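Local coordinates for protein AvrA (Salmonella typhimurium, PDB 6BE0) that probably transfers acetyl groups from acetyl-CoA to serine and threonine residues of target proteins, and binds coenzyme A and inositol hexakisphosphate, at residues Ser100-Arg105 with Glu165-Cys170; Glu110-Leu115 with Val128-Met133. One frame throughout, in Å; residues are numbered along the deposited sequence.

Overall arrangement
Both contacts belong to the α/β part of this YopJ-family protein built on the five-stranded mixed sheet, contact 2 buried within it and contact 1 at its surface, their centres about 11 Å apart. Along the chain, 100-105 comes first, followed by the hairpin residues 110-115 and 128-133 of contact 2, with 165-170 last, so contact 1 spans the whole of contact 2. Contact 2 pairs two inner strands of the sheet. Contact 1 joins helix 94-106 to the loop that leads from helix 151-164 into 170-176, one of the two outermost strands. The two meet where Ser100, Ile101 and Thr104 rest on the rings of Phe114 and Phe130, so helix 94-106 serves both contacts.

Contact 1 of 2, residues Ser100-Arg105 with Glu165-Cys170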
loop_
_atom_site.group_PDB
_atom_site.type_symbol
_atom_site.label_atom_id
_atom_site.label_comp_id
_atom_site.label_asym_id
_atom_site.label_seq_id
_atom_site.Cartn_x
_atom_site.Cartn_y
_atom_site.Cartn_z
ATOM N N SER A 100 8.915 0.203 16.510
ATOM C CA SER A 100 7.783 -0.722 16.525
ATOM C C SER A 100 8.175 -2.054 15.897
ATOM O O SER A 100 7.690 -3.107 16.306
ATOM C CB SER A 100 6.580 -0.137 15.784
ATOM O OG SER A 100 5.995 0.927 16.511
ATOM N N ILE A 101 9.050 -2.006 14.897
ATOM C CA ILE A 101 9.576 -3.226 14.296
ATOM C C ILE A 101 10.377 -4.000 15.341
ATOM O O ILE A 101 10.301 -5.228 15.409
ATOM C CB ILE A 101 10.457 -2.924 13.060
ATOM C CG1 ILE A 101 9.575 -2.479 11.891
ATOM C CG2 ILE A 101 11.263 -4.153 12.642
ATOM C CD1 ILE A 101 10.339 -1.906 10.711
ATOM N N LYS A 102 11.138 -3.278 16.157
ATOM C CA LYS A 102 11.906 -3.900 17.228
ATOM C C LYS A 102 10.974 -4.546 18.248
ATOM O O LYS A 102 11.197 -5.680 18.662
ATOM C CB LYS A 102 12.809 -2.875 17.918
ATOM C CG LYS A 102 13.858 -3.497 18.828
ATOM C CD LYS A 102 14.747 -2.446 19.467
ATOM C CE LYS A 102 15.787 -3.085 20.389
ATOM N NZ LYS A 102 16.989 -3.620 19.663
ATOM N N GLU A 103 9.931 -3.822 18.647
ATOM C CA GLU A 103 8.964 -4.340 19.611
ATOM C C GLU A 103 8.311 -5.616 19.104
ATOM O O GLU A 103 8.230 -6.613 19.820
ATOM C CB GLU A 103 7.877 -3.301 19.914
ATOM C CG GLU A 103 7.974 -2.660 21.289
ATOM C CD GLU A 103 7.980 -3.681 22.411
ATOM O OE1 GLU A 103 9.032 -3.835 23.068
ATOM O OE2 GLU A 103 6.938 -4.331 22.634
ATOM N N THR A 104 7.844 -5.574 17.861
ATOM C CA THR A 104 7.111 -6.687 17.271
ATOM C C THR A 104 7.969 -7.949 17.228
ATOM O O THR A 104 7.483 -9.050 17.492
ATOM C CB THR A 104 6.630 -6.333 15.851
ATOM O OG1 THR A 104 5.778 -5.183 15.913
ATOM C CG2 THR A 104 5.861 -7.487 15.227
ATOM N N ARG A 105 9.245 -7.784 16.900
ATOM C CA ARG A 105 10.178 -8.904 16.894
ATOM C C ARG A 105 10.367 -9.454 18.307
ATOM O O ARG A 105 10.399 -10.667 18.510
ATOM C CB ARG A 105 11.531 -8.479 16.316
ATOM C CG ARG A 105 12.521 -9.625 16.154
ATOM C CD ARG A 105 13.932 -9.120 15.884
ATOM N NE ARG A 105 14.928 -10.167 16.105
ATOM C CZ ARG A 105 15.434 -10.485 17.294
ATOM N NH1 ARG A 105 15.044 -9.837 18.387
ATOM N NH2 ARG A 105 16.332 -11.455 17.395
ATOM N N GLU A 165 18.530 0.401 15.306
ATOM C CA GLU A 165 17.808 -0.367 16.317
ATOM C C GLU A 165 18.559 -1.660 16.631
ATOM O O GLU A 165 18.286 -2.323 17.634
ATOM C CB GLU A 165 16.384 -0.678 15.850
ATOM C CG GLU A 165 15.505 0.551 15.655
ATOM C CD GLU A 165 15.175 1.257 16.959
ATOM O OE1 GLU A 165 15.142 2.506 16.967
ATOM O OE2 GLU A 165 14.941 0.566 17.973
ATOM N N GLN A 166 19.506 -2.005 15.760
ATOM C CA GLN A 166 20.357 -3.179 15.933
ATOM C C GLN A 166 19.560 -4.460 16.167
ATOM O O GLN A 166 19.573 -5.023 17.263
ATOM C CB GLN A 166 21.339 -2.962 17.087
ATOM C CG GLN A 166 22.337 -1.846 16.832
ATOM C CD GLN A 166 23.558 -1.936 17.726
ATOM O OE1 GLN A 166 24.634 -2.341 17.285
ATOM N NE2 GLN A 166 23.398 -1.554 18.989
ATOM N N LEU A 167 18.861 -4.903 15.128
ATOM C CA LEU A 167 18.199 -6.198 15.134
ATOM C C LEU A 167 19.110 -7.224 14.465
ATOM O O LEU A 167 19.570 -6.999 13.347
ATOM C CB LEU A 167 16.855 -6.131 14.405
ATOM C CG LEU A 167 15.660 -5.568 15.177
ATOM C CD1 LEU A 167 15.921 -4.147 15.652
ATOM C CD2 LEU A 167 14.416 -5.622 14.305
ATOM N N PRO A 168 19.379 -8.353 15.139
ATOM C CA PRO A 168 20.239 -9.350 14.495
ATOM C C PRO A 168 19.564 -9.996 13.293
ATOM O O PRO A 168 18.347 -10.182 13.312
ATOM C CB PRO A 168 20.476 -10.376 15.603
ATOM C CG PRO A 168 19.270 -10.271 16.467
ATOM C CD PRO A 168 18.874 -8.822 16.443
ATOM N N ASP A 169 20.349 -10.327 12.272
ATOM C CA ASP A 169 19.842 -10.984 11.071
ATOM C C ASP A 169 18.573 -10.318 10.540
ATOM O O ASP A 169 17.585 -10.989 10.238
ATOM C CB ASP A 169 19.582 -12.464 11.357
ATOM C CG ASP A 169 20.849 -13.215 11.722
ATOM O OD1 ASP A 169 21.651 -13.504 10.808
ATOM O OD2 ASP A 169 21.044 -13.518 12.918
ATOM N N CYS A 170 18.615 -8.992 10.435
ATOM C CA CYS A 170 17.487 -8.204 9.950
ATOM C C CYS A 170 17.800 -7.640 8.568
ATOM O O CYS A 170 18.796 -6.937 8.389
ATOM C CB CYS A 170 17.169 -7.075 10.932
ATOM S SG CYS A 170 15.725 -6.086 10.503
#
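Lys102 NZ donates a 2.7 Å hydrogen bond to the backbone O of Glu165, the shortest polar link between the helix and the loop. The donor stands nearly in line with the carbonyl (C=O...N angle 164°). A bend at chi4 (81°) turns NZ onto this oxygen at the end of an otherwise extended chain. Gln166, with its positive phi, takes the chain out of helix 151-164 here, and a positive charge beside that helix end would probably be favourable. The Glu165 carboxylate may add a longer-range attraction, its OE2 lying 5.0 Å from Lys102 NZ.

Leu167 fills the apolar middle, where a forked side chain can meet several residues of the helix. Its CD1 lies 3.8 Å from Lys102 CG. Its CD2 is 3.9 Å from Ile101 CG2, the two side chains crossing at about a right angle, and also packs on Arg105 CD. Farther on, Pro168 CD lies over one face of the Arg105 guanidinium, toward its rim, and Pro168 CG is 3.3 Å from Arg105 NH2; the flat guanidinium gives the compact proline ring a surface to pack on.

Ile101 continues inward to Leu162 of helix 151-164 and Val139 of strand 136-143, while Cys170 starts the edge strand 170-176 beside Thr137.

Contact 2 of 2, residues Glu110-Leu115 with Val128-Met133; sequences ESARFL and VDFRVM
Phe114 and Val128 form an antiparallel hydrogen-bonded pair at the buried end of this contact, with Val128 N 2.9 Å from Phe114 O and Phe114 N returning a bond to Val128 O. Ala112 and Phe130 form the next such pair, Phe130 N lying 2.8 Å from Ala112 O and Ala112 N bonding back to Phe130 O. All four side chains share one sheet face. The Phe130 side chain runs beside that of Phe114, pointing the same way, and its CB meets the edge of the Phe114 ring, 3.8 Å from CE1. The small Ala112 fits beside the larger ring, its CB 4.1 Å from Phe130 CD2. Thr104 of helix 94-106 packs on both rings.

These strands, 111-117 and 125-133, make a beta hairpin inside the mixed sheet, flanked by strands 88-91 and 136-143.

The other face carries Arg113, Asp129 and Arg131, which are polar but buried. Arg113 bends at chi2 and lies alongside Asp129 in a salt bridge: NE stands 3.0 Å from OD1, with the guanidinium and carboxylate planes 16° apart. Opposite charges suit this buried place, each helping to satisfy the other. Asp129 OD2 also bonds to His208. Water 1 accepts from Arg131 NE at 2.8 Å; water 2 accepts from both Arg113 NH2 and Arg131 NH2, and so sits between two like charges. Arg131 further bonds to Phe201 O and makes a cation-pi contact with its ring.

Toward solvent the pairing thins to one backbone bond, 3.1 Å from Val132 N to Glu110 O, with the donor above the carbonyl plane. There the exposed Glu110 lays its aliphatic CB and CG across Val132 CG2.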
loop_
_atom_site.group_PDB
_atom_site.type_symbol
_atom_site.label_atom_id
_atom_site.label_comp_id
_atom_site.label_asym_id
_atom_site.label_seq_id
_atom_site.Cartn_x
_atom_site.Cartn_y
_atom_site.Cartn_z
ATOM N N GLU A 110 5.470 -12.875 14.217
ATOM C CA GLU A 110 6.185 -13.362 13.042
ATOM C C GLU A 110 5.610 -12.799 11.748
ATOM O O GLU A 110 6.160 -13.011 10.667
ATOM C CB GLU A 110 6.140 -14.889 13.014
ATOM C CG GLU A 110 6.717 -15.531 14.269
ATOM C CD GLU A 110 6.796 -17.041 14.174
ATOM O OE1 GLU A 110 6.402 -17.596 13.125
ATOM O OE2 GLU A 110 7.251 -17.673 15.151
ATOM N N SER A 111 4.500 -12.082 11.868
ATOM C CA SER A 111 3.811 -11.525 10.715
ATOM C C SER A 111 3.054 -10.266 11.120
ATOM O O SER A 111 2.139 -10.322 11.944
ATOM C CB SER A 111 2.852 -12.555 10.117
ATOM O OG SER A 111 2.074 -11.990 9.078
ATOM N N ALA A 112 3.439 -9.133 10.543
ATOM C CA ALA A 112 2.806 -7.864 10.871
ATOM C C ALA A 112 2.973 -6.852 9.744
ATOM O O ALA A 112 3.827 -7.011 8.869
ATOM C CB ALA A 112 3.378 -7.309 12.166
ATOM N N ARG A 113 2.136 -5.819 9.765
ATOM C CA ARG A 113 2.204 -4.746 8.779
ATOM C C ARG A 113 2.160 -3.389 9.461
ATOM O O ARG A 113 1.646 -3.257 10.571
ATOM C CB ARG A 113 1.063 -4.856 7.766
ATOM C CG ARG A 113 1.190 -6.034 6.824
ATOM C CD ARG A 113 0.549 -7.280 7.404
ATOM N NE ARG A 113 1.020 -8.493 6.746
ATOM C CZ ARG A 113 0.727 -9.726 7.146
ATOM N NH1 ARG A 113 -0.043 -9.919 8.213
ATOM N NH2 ARG A 113 1.206 -10.769 6.482
ATOM N N PHE A 114 2.702 -2.385 8.784
ATOM C CA PHE A 114 2.766 -1.038 9.328
ATOM C C PHE A 114 2.385 -0.003 8.288
ATOM O O PHE A 114 2.963 0.022 7.206
ATOM C CB PHE A 114 4.173 -0.737 9.843
ATOM C CG PHE A 114 4.659 -1.701 10.884
ATOM C CD1 PHE A 114 5.370 -2.833 10.521
ATOM C CD2 PHE A 114 4.414 -1.472 12.227
ATOM C CE1 PHE A 114 5.823 -3.719 11.478
ATOM C CE2 PHE A 114 4.863 -2.356 13.189
ATOM C CZ PHE A 114 5.569 -3.481 12.813
ATOM N N LEU A 115 1.412 0.842 8.614
ATOM C CA LEU A 115 1.192 2.071 7.863
ATOM C C LEU A 115 2.035 3.158 8.505
ATOM O O LEU A 115 1.827 3.504 9.669
ATOM C CB LEU A 115 -0.282 2.479 7.846
ATOM C CG LEU A 115 -1.270 1.553 7.136
ATOM C CD1 LEU A 115 -2.605 2.261 6.991
ATOM C CD2 LEU A 115 -0.752 1.102 5.779
ATOM N N VAL A 128 4.544 -1.209 5.179
ATOM C CA VAL A 128 5.683 -2.093 5.396
ATOM C C VAL A 128 5.188 -3.487 5.752
ATOM O O VAL A 128 4.303 -3.630 6.591
ATOM C CB VAL A 128 6.598 -1.578 6.529
ATOM C CG1 VAL A 128 7.749 -2.550 6.786
ATOM C CG2 VAL A 128 7.130 -0.195 6.200
ATOM N N ASP A 129 5.755 -4.508 5.116
ATOM C CA ASP A 129 5.444 -5.888 5.470
ATOM C C ASP A 129 6.572 -6.478 6.308
ATOM O O ASP A 129 7.746 -6.382 5.946
ATOM C CB ASP A 129 5.211 -6.742 4.224
ATOM C CG ASP A 129 4.507 -8.055 4.538
ATOM O OD1 ASP A 129 3.743 -8.109 5.527
ATOM O OD2 ASP A 129 4.710 -9.033 3.792
ATOM N N PHE A 130 6.192 -7.088 7.425
ATOM C CA PHE A 130 7.134 -7.637 8.396
ATOM C C PHE A 130 6.940 -9.148 8.505
ATOM O O PHE A 130 5.826 -9.626 8.710
ATOM C CB PHE A 130 6.937 -6.956 9.755
ATOM C CG PHE A 130 7.743 -7.558 10.870
ATOM C CD1 PHE A 130 8.990 -7.051 11.197
ATOM C CD2 PHE A 130 7.243 -8.619 11.605
ATOM C CE1 PHE A 130 9.726 -7.600 12.230
ATOM C CE2 PHE A 130 7.974 -9.172 12.637
ATOM C CZ PHE A 130 9.217 -8.663 12.950
ATOM N N ARG A 131 8.031 -9.893 8.362
ATOM C CA ARG A 131 7.972 -11.352 8.337
ATOM C C ARG A 131 9.262 -11.957 8.885
ATOM O O ARG A 131 10.341 -11.707 8.346
ATOM C CB ARG A 131 7.726 -11.840 6.903
ATOM C CG ARG A 131 7.587 -13.355 6.737
ATOM C CD ARG A 131 6.142 -13.813 6.873
ATOM N NE ARG A 131 5.286 -13.291 5.806
ATOM C CZ ARG A 131 5.057 -13.905 4.646
ATOM N NH1 ARG A 131 5.617 -15.077 4.374
ATOM N NH2 ARG A 131 4.260 -13.342 3.749
ATOM N N VAL A 132 9.159 -12.745 9.954
ATOM C CA VAL A 132 10.313 -13.502 10.431
ATOM C C VAL A 132 10.233 -14.880 9.791
ATOM O O VAL A 132 9.173 -15.506 9.744
ATOM C CB VAL A 132 10.395 -13.612 11.986
ATOM C CG1 VAL A 132 10.060 -12.281 12.650
ATOM C CG2 VAL A 132 9.503 -14.715 12.526
ATOM N N MET A 133 11.369 -15.331 9.280
ATOM C CA MET A 133 11.438 -16.535 8.475
ATOM C C MET A 133 12.737 -17.235 8.832
ATOM O O MET A 133 13.802 -16.621 8.787
ATOM C CB MET A 133 11.374 -16.179 6.991
ATOM C CG MET A 133 11.098 -17.338 6.058
ATOM S SD MET A 133 10.758 -16.761 4.382
ATOM C CE MET A 133 9.088 -16.140 4.574
HETATM O O HOH W 1 4.235 -10.831 6.596
HETATM O O HOH W 2 2.711 -10.830 4.016
#